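Local coordinates for protein mevalonate kinase, putative (Leishmania major, PDB 2HFS) that probably phosphorylates (R)-mevalonate with ATP to give (R)-5-phosphomevalonate, an early step of isoprenoid and sterol biosynthesis, as a member of the GHMP kinase family, at residues 27-32 / 221-226; 33-38 / 232-237; 201-206 / 286-291. All blocks are in the same frame, centred on the assembly; numbering follows the deposited sequence.

Contact 1: 27-32 / 221-226; sequences EHFVVH and RLYDNY
Phe29 and His32 pack against Leu222, Tyr223 and Tyr226 of helix 216-239. They belong to a loop with a short 3-10 turn at 30-31, which connects the antiparallel strands 17-25 and 36-52 of the mixed sheet. Phe29 does most of the work. Its CG lies anti to the carbonyl carbon (chi1 -66°), and the ring reaches in among the three helix residues. The Tyr226 ring is nearly parallel to it, with planes 6° apart, but the two are slid so far that they hardly overlap and their centroids stand 5.1 Å apart. Over one face of Phe29 sits Tyr226 CB instead, a CH-pi contact 4.0 Å from the ring centroid, while Phe29 CB meets Tyr226 CD1 at 3.7 Å. On the far part of the ring, Phe29 CE2 lies 4.3 Å from Leu222 CB. Further along, the carbonyl O of Phe29 accepts the backbone N-H of His32, the bond that closes the 3-10 turn, and also lies at the edge of the Tyr223 ring, near its plane. His32 turns its imidazole away toward Lys212, which is hydrogen-bonded to ND1, and leaves its CB 3.9 Å from Tyr223 CE2.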
# COMPACT_ATOMS: atom_id res chain seq x y z
N GLU A 27 5.65 10.13 2.54
CA GLU A 27 6.75 9.22 2.22
C GLU A 27 8.10 9.93 2.41
O GLU A 27 8.25 11.13 2.08
CB GLU A 27 6.68 8.70 0.79
CG GLU A 27 6.51 9.78 -0.26
CD GLU A 27 5.04 10.09 -0.50
OE1 GLU A 27 4.34 9.24 -1.10
OE2 GLU A 27 4.57 11.17 -0.05
N HIS A 28 9.07 9.20 2.93
CA HIS A 28 10.41 9.73 3.20
C HIS A 28 10.54 10.65 4.42
O HIS A 28 11.43 10.45 5.26
CB HIS A 28 11.03 10.35 1.94
CG HIS A 28 11.34 9.33 0.89
ND1 HIS A 28 12.41 8.47 1.01
CD2 HIS A 28 10.70 9.00 -0.25
CE1 HIS A 28 12.42 7.65 -0.03
NE2 HIS A 28 11.38 7.94 -0.80
N PHE A 29 9.66 11.64 4.53
CA PHE A 29 9.71 12.56 5.68
C PHE A 29 9.31 11.89 6.99
O PHE A 29 9.78 12.27 8.08
CB PHE A 29 8.85 13.79 5.40
CG PHE A 29 9.37 14.64 4.27
CD1 PHE A 29 8.72 14.66 3.04
CD2 PHE A 29 10.53 15.39 4.42
CE1 PHE A 29 9.21 15.44 1.98
CE2 PHE A 29 11.02 16.19 3.37
CZ PHE A 29 10.36 16.20 2.15
N VAL A 30 8.45 10.89 6.87
CA VAL A 30 8.04 10.05 7.99
C VAL A 30 9.22 9.35 8.69
O VAL A 30 9.21 9.16 9.92
CB VAL A 30 6.98 9.02 7.53
CG1 VAL A 30 7.58 8.02 6.52
CG2 VAL A 30 6.36 8.30 8.71
N VAL A 31 10.22 8.96 7.90
CA VAL A 31 11.46 8.37 8.41
C VAL A 31 12.13 9.31 9.44
O VAL A 31 12.82 8.85 10.35
CB VAL A 31 12.42 8.03 7.24
CG1 VAL A 31 13.81 7.60 7.72
CG2 VAL A 31 11.78 6.95 6.37
N HIS A 32 11.89 10.61 9.29
CA HIS A 32 12.53 11.64 10.11
C HIS A 32 11.59 12.26 11.13
O HIS A 32 11.90 13.31 11.73
CB HIS A 32 13.20 12.68 9.20
CG HIS A 32 14.23 12.08 8.31
ND1 HIS A 32 15.58 12.12 8.60
CD2 HIS A 32 14.11 11.34 7.18
CE1 HIS A 32 16.25 11.48 7.66
NE2 HIS A 32 15.38 10.98 6.80
N ARG A 221 14.87 22.60 6.53
CA ARG A 221 13.89 23.50 5.91
C ARG A 221 12.79 22.72 5.17
O ARG A 221 11.61 22.98 5.39
CB ARG A 221 14.56 24.52 4.98
CG ARG A 221 13.57 25.54 4.44
CD ARG A 221 14.14 26.56 3.46
NE ARG A 221 14.41 26.02 2.13
CZ ARG A 221 15.63 25.94 1.59
NH1 ARG A 221 15.78 25.45 0.36
NH2 ARG A 221 16.70 26.36 2.26
N LEU A 222 13.17 21.76 4.33
CA LEU A 222 12.19 20.94 3.59
C LEU A 222 11.29 20.11 4.50
O LEU A 222 10.10 19.92 4.23
CB LEU A 222 12.91 20.02 2.60
CG LEU A 222 13.87 20.72 1.64
CD1 LEU A 222 14.54 19.70 0.71
CD2 LEU A 222 13.13 21.82 0.86
N TYR A 223 11.89 19.57 5.56
CA TYR A 223 11.17 18.82 6.58
C TYR A 223 10.10 19.67 7.27
O TYR A 223 8.98 19.21 7.48
CB TYR A 223 12.16 18.30 7.63
CG TYR A 223 11.48 17.56 8.75
CD1 TYR A 223 11.06 18.23 9.89
CD2 TYR A 223 11.22 16.19 8.64
CE1 TYR A 223 10.41 17.55 10.93
CE2 TYR A 223 10.58 15.51 9.67
CZ TYR A 223 10.18 16.18 10.80
OH TYR A 223 9.54 15.50 11.81
N ASP A 224 10.43 20.91 7.64
CA ASP A 224 9.43 21.72 8.34
C ASP A 224 8.35 22.13 7.35
O ASP A 224 7.17 22.16 7.69
CB ASP A 224 10.04 22.95 8.99
CG ASP A 224 10.95 22.62 10.15
OD1 ASP A 224 10.77 21.57 10.80
OD2 ASP A 224 11.89 23.38 10.46
N ASN A 225 8.79 22.44 6.13
CA ASN A 225 7.89 22.72 5.02
C ASN A 225 6.89 21.58 4.89
O ASN A 225 5.70 21.82 4.67
CB ASN A 225 8.68 22.89 3.71
CG ASN A 225 9.41 24.25 3.64
OD1 ASN A 225 9.26 25.10 4.53
ND2 ASN A 225 10.21 24.45 2.59
N TYR A 226 7.38 20.35 5.05
CA TYR A 226 6.49 19.19 5.06
C TYR A 226 5.46 19.17 6.19
O TYR A 226 4.26 18.92 5.95
CB TYR A 226 7.23 17.84 4.98
CG TYR A 226 6.19 16.74 5.04
CD1 TYR A 226 5.98 16.02 6.24
CD2 TYR A 226 5.32 16.51 3.96
CE1 TYR A 226 4.98 15.05 6.32
CE2 TYR A 226 4.31 15.55 4.04
CZ TYR A 226 4.14 14.83 5.22
OH TYR A 226 3.14 13.89 5.28

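Contact 2: 33-38 / 232-237; sequences GAEAIV and QAREAL
Glu35 and Arg234 form a salt bridge between segment 33-38, at the lead-in to strand 36-52, and helix 216-239. Arg234 NH1 donates to Glu35 OE1 at 2.9 Å, with an N-H...O angle of 143°. The acceptor uses its syn lone pair, on the side of the other carboxylate oxygen, and lies 24° out of the guanidinium plane. The two side chains cross at about a right angle: Glu35 is extended beyond CG, whereas Arg234 bends at chi3, which swings NE away from a straight course. Glu35 OE2 stays 3.4 Å from Arg234 NH1 and has a second, long and weak ion-pair partner in Arg171. The backbone O of Glu35 is taken by the hydroxyl of Tyr226, one of the residues of the same helix. On the strand, the backbone of Ile37 is hydrogen-bonded to Leu24 and Phe25, and that of Ala36 to Tyr170. Beside the bridge the contact is apolar. Ile37 CD1 touches Ala233 CB at 3.9 Å and meets Leu237 CD1 tip to tip at 4.0 Å. With segment axes 10.2 Å apart and inclined at 42°, this is a helix packed on a beta-sheet, as expected of the alpha+beta fold of GHMP kinases.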
# COMPACT_ATOMS: atom_id res chain seq x y z
N GLY A 33 10.44 11.61 11.32
CA GLY A 33 9.55 11.91 12.44
C GLY A 33 8.29 12.65 12.07
O GLY A 33 7.52 13.02 12.95
N ALA A 34 8.08 12.86 10.77
CA ALA A 34 6.91 13.61 10.30
C ALA A 34 5.70 12.69 10.28
O ALA A 34 5.85 11.47 10.22
CB ALA A 34 7.18 14.19 8.91
N GLU A 35 4.51 13.25 10.37
CA GLU A 35 3.29 12.45 10.27
C GLU A 35 3.05 12.11 8.79
O GLU A 35 3.36 12.92 7.91
CB GLU A 35 2.09 13.21 10.83
CG GLU A 35 2.24 13.74 12.25
CD GLU A 35 0.95 14.33 12.81
OE1 GLU A 35 -0.03 14.53 12.05
OE2 GLU A 35 0.90 14.60 14.02
N ALA A 36 2.50 10.93 8.54
CA ALA A 36 2.16 10.49 7.18
C ALA A 36 0.69 10.08 7.10
O ALA A 36 0.09 9.69 8.09
CB ALA A 36 3.08 9.34 6.73
N ILE A 37 0.10 10.22 5.92
CA ILE A 37 -1.26 9.79 5.70
C ILE A 37 -1.20 8.68 4.66
O ILE A 37 -0.75 8.89 3.53
CB ILE A 37 -2.20 10.97 5.28
CG1 ILE A 37 -2.19 12.10 6.34
CG2 ILE A 37 -3.64 10.46 5.03
CD1 ILE A 37 -2.98 13.41 5.95
N VAL A 38 -1.64 7.50 5.09
CA VAL A 38 -1.69 6.33 4.24
C VAL A 38 -3.14 5.92 4.02
O VAL A 38 -3.99 6.04 4.93
CB VAL A 38 -0.88 5.15 4.82
CG1 VAL A 38 -0.93 3.96 3.89
CG2 VAL A 38 0.56 5.56 5.07
N GLN A 232 -2.04 20.83 7.49
CA GLN A 232 -3.10 21.38 6.71
C GLN A 232 -3.91 20.28 6.04
O GLN A 232 -5.13 20.37 5.97
CB GLN A 232 -2.55 22.39 5.71
CG GLN A 232 -2.00 23.65 6.38
CD GLN A 232 -1.56 24.70 5.39
OE1 GLN A 232 -0.46 24.64 4.85
NE2 GLN A 232 -2.43 25.68 5.13
N ALA A 233 -3.24 19.21 5.60
CA ALA A 233 -3.92 18.07 4.98
C ALA A 233 -4.93 17.42 5.94
O ALA A 233 -6.06 17.10 5.55
CB ALA A 233 -2.92 17.05 4.49
N ARG A 234 -4.52 17.26 7.19
CA ARG A 234 -5.42 16.77 8.23
C ARG A 234 -6.66 17.67 8.35
O ARG A 234 -7.80 17.19 8.43
CB ARG A 234 -4.66 16.66 9.56
CG ARG A 234 -3.56 15.60 9.52
CD ARG A 234 -2.92 15.29 10.88
NE ARG A 234 -3.92 14.87 11.88
CZ ARG A 234 -3.66 14.72 13.18
NH1 ARG A 234 -2.44 14.93 13.66
NH2 ARG A 234 -4.63 14.34 14.01
N GLU A 235 -6.43 18.98 8.33
CA GLU A 235 -7.51 19.95 8.36
C GLU A 235 -8.46 19.70 7.21
O GLU A 235 -9.63 19.38 7.43
CB GLU A 235 -6.96 21.37 8.25
CG GLU A 235 -6.52 22.00 9.55
CD GLU A 235 -6.63 23.51 9.50
OE1 GLU A 235 -7.37 24.06 10.33
OE2 GLU A 235 -5.97 24.14 8.63
N ALA A 236 -7.94 19.83 5.99
CA ALA A 236 -8.72 19.61 4.77
C ALA A 236 -9.62 18.37 4.84
O ALA A 236 -10.76 18.41 4.38
CB ALA A 236 -7.79 19.55 3.55
N LEU A 237 -9.09 17.28 5.40
CA LEU A 237 -9.83 16.01 5.53
C LEU A 237 -11.01 16.10 6.51
O LEU A 237 -12.12 15.65 6.21
CB LEU A 237 -8.90 14.86 5.93
CG LEU A 237 -7.91 14.27 4.93
CD1 LEU A 237 -6.98 13.29 5.64
CD2 LEU A 237 -8.64 13.57 3.78

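Contact 3: 201-206 / 286-291; sequences TAKVVN and TGRGGI
Thr201 and Thr286 meet through matching torsions: in each, OG1 stands anti to the carbonyl carbon (chi1 -59° and -66°), and Thr201 OG1 lies 2.7 Å from Thr286 OG1. This is a hydrogen bond in which either oxygen could be the donor. The same torsion of Thr286 sets its CG2 anti to the backbone N, where the methyl lies 3.6 Å from Thr201 CA and 3.7 Å from Val204 CG2. Thr286 thus bonds Thr201 through its hydroxyl and rests its methyl on both Thr201 and Val204.

Val204, the buried residue here, touches both Thr286 and Arg288. Its CG1 reaches the backbone O of Thr286, an oxygen that also accepts a hydrogen bond from His28 NE2. Arg288 runs extended from CG to NE, and its side chain and that of Val204 lie antiparallel alongside one another, with Arg288 CD 3.7 Å from Val204 CG2. Farther out, Val204 CG1 lies over one guanidinium face, nearer its margin than its centre, so an aliphatic methyl covers part of that face of the charged group.

NH1 of Arg288 is held by a salt bridge to Asp207, one turn on in the helix, and NH2 by the carbonyl O of Asp260. Lys203 NZ comes within 4.2 Å of Arg288 NH1, a like-charge approach that the carboxylate of Asp207 would be expected to ease, although its own ion pair with Lys203 is long and weak. The glycine-rich sequence around Arg288 is consistent with the third motif of GHMP kinases. The contact packs the first turn of helix 201-214 against this loop, which connects strands 280-284 and 291-296 of the four-stranded antiparallel sheet.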
# COMPACT_ATOMS: atom_id res chain seq x y z
N THR A 201 13.56 0.79 -1.81
CA THR A 201 13.24 1.62 -0.64
C THR A 201 14.48 1.93 0.20
O THR A 201 14.82 3.10 0.41
CB THR A 201 12.17 0.94 0.22
OG1 THR A 201 10.99 0.74 -0.58
CG2 THR A 201 11.67 1.86 1.33
N ALA A 202 15.16 0.88 0.66
CA ALA A 202 16.37 1.02 1.47
C ALA A 202 17.42 1.95 0.83
O ALA A 202 17.96 2.82 1.51
CB ALA A 202 16.98 -0.36 1.77
N LYS A 203 17.67 1.77 -0.46
CA LYS A 203 18.64 2.59 -1.21
C LYS A 203 18.26 4.08 -1.33
O LYS A 203 19.10 4.96 -1.20
CB LYS A 203 18.89 2.00 -2.59
CG LYS A 203 19.56 2.95 -3.55
CD LYS A 203 20.16 2.23 -4.75
CE LYS A 203 21.13 3.14 -5.49
NZ LYS A 203 20.60 4.53 -5.66
N VAL A 204 16.98 4.34 -1.61
CA VAL A 204 16.50 5.71 -1.76
C VAL A 204 16.47 6.40 -0.39
O VAL A 204 16.91 7.56 -0.24
CB VAL A 204 15.09 5.73 -2.44
CG1 VAL A 204 14.56 7.14 -2.53
CG2 VAL A 204 15.16 5.09 -3.84
N VAL A 205 15.95 5.69 0.61
CA VAL A 205 15.87 6.22 1.98
C VAL A 205 17.26 6.58 2.49
O VAL A 205 17.43 7.58 3.16
CB VAL A 205 15.15 5.24 2.97
CG1 VAL A 205 15.42 5.61 4.42
CG2 VAL A 205 13.63 5.22 2.72
N ASN A 206 18.26 5.77 2.15
CA ASN A 206 19.64 6.08 2.55
C ASN A 206 20.26 7.25 1.79
O ASN A 206 21.01 8.05 2.38
CB ASN A 206 20.49 4.82 2.51
CG ASN A 206 20.00 3.78 3.49
OD1 ASN A 206 19.61 4.11 4.62
ND2 ASN A 206 20.01 2.51 3.08
N THR A 286 8.11 5.11 -2.46
CA THR A 286 9.57 5.21 -2.56
C THR A 286 10.02 6.27 -3.56
O THR A 286 11.00 6.96 -3.32
CB THR A 286 10.17 3.83 -2.93
OG1 THR A 286 9.94 2.93 -1.85
CG2 THR A 286 11.71 3.88 -3.05
N GLY A 287 9.29 6.40 -4.66
CA GLY A 287 9.66 7.30 -5.74
C GLY A 287 10.73 6.69 -6.62
O GLY A 287 11.10 5.51 -6.45
N ARG A 288 11.25 7.50 -7.55
CA ARG A 288 12.28 7.09 -8.53
C ARG A 288 11.80 5.87 -9.32
O ARG A 288 12.57 4.95 -9.62
CB ARG A 288 13.63 6.80 -7.85
CG ARG A 288 14.17 7.94 -6.96
CD ARG A 288 15.60 7.69 -6.49
NE ARG A 288 16.22 8.88 -5.92
CZ ARG A 288 17.31 8.86 -5.14
NH1 ARG A 288 17.89 7.70 -4.85
NH2 ARG A 288 17.81 9.99 -4.66
N GLY A 289 10.51 5.85 -9.62
CA GLY A 289 9.85 4.67 -10.18
C GLY A 289 8.57 4.42 -9.42
O GLY A 289 8.02 5.33 -8.79
N GLY A 290 8.09 3.19 -9.45
CA GLY A 290 6.92 2.84 -8.65
C GLY A 290 5.66 3.53 -9.17
O GLY A 290 5.47 3.64 -10.38
N ILE A 291 4.85 4.03 -8.24
CA ILE A 291 3.52 4.56 -8.55
C ILE A 291 3.39 6.05 -8.24
O ILE A 291 4.14 6.61 -7.39
CB ILE A 291 2.37 3.80 -7.79
CG1 ILE A 291 2.59 3.77 -6.26
CG2 ILE A 291 2.18 2.39 -8.36
CD1 ILE A 291 1.26 3.68 -5.45

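From the N terminus, the chain first leaves strand 17-25 through 27-32, then passes directly into 33-38. Much later, helix 201-214 supplies 201-206, and the following helix 216-239 closes contact 1 with 221-226 and contact 2 with 232-237, loops of 188 and 193 residues. Contact 3 closes last, at 286-291, over 79 residues. None nests inside another: all three pairs cross. Contacts 1 and 2 tie the connection 26-35 and strand 36-52 of the mixed sheet to helix 216-239, and meet where Phe29 O probably accepts from Ala34 N. Contact 3 ties helix 201-214 to the four-stranded sheet and meets contact 1 where His28 CE1 packs on Val204. Contacts 2 and 3 do not touch.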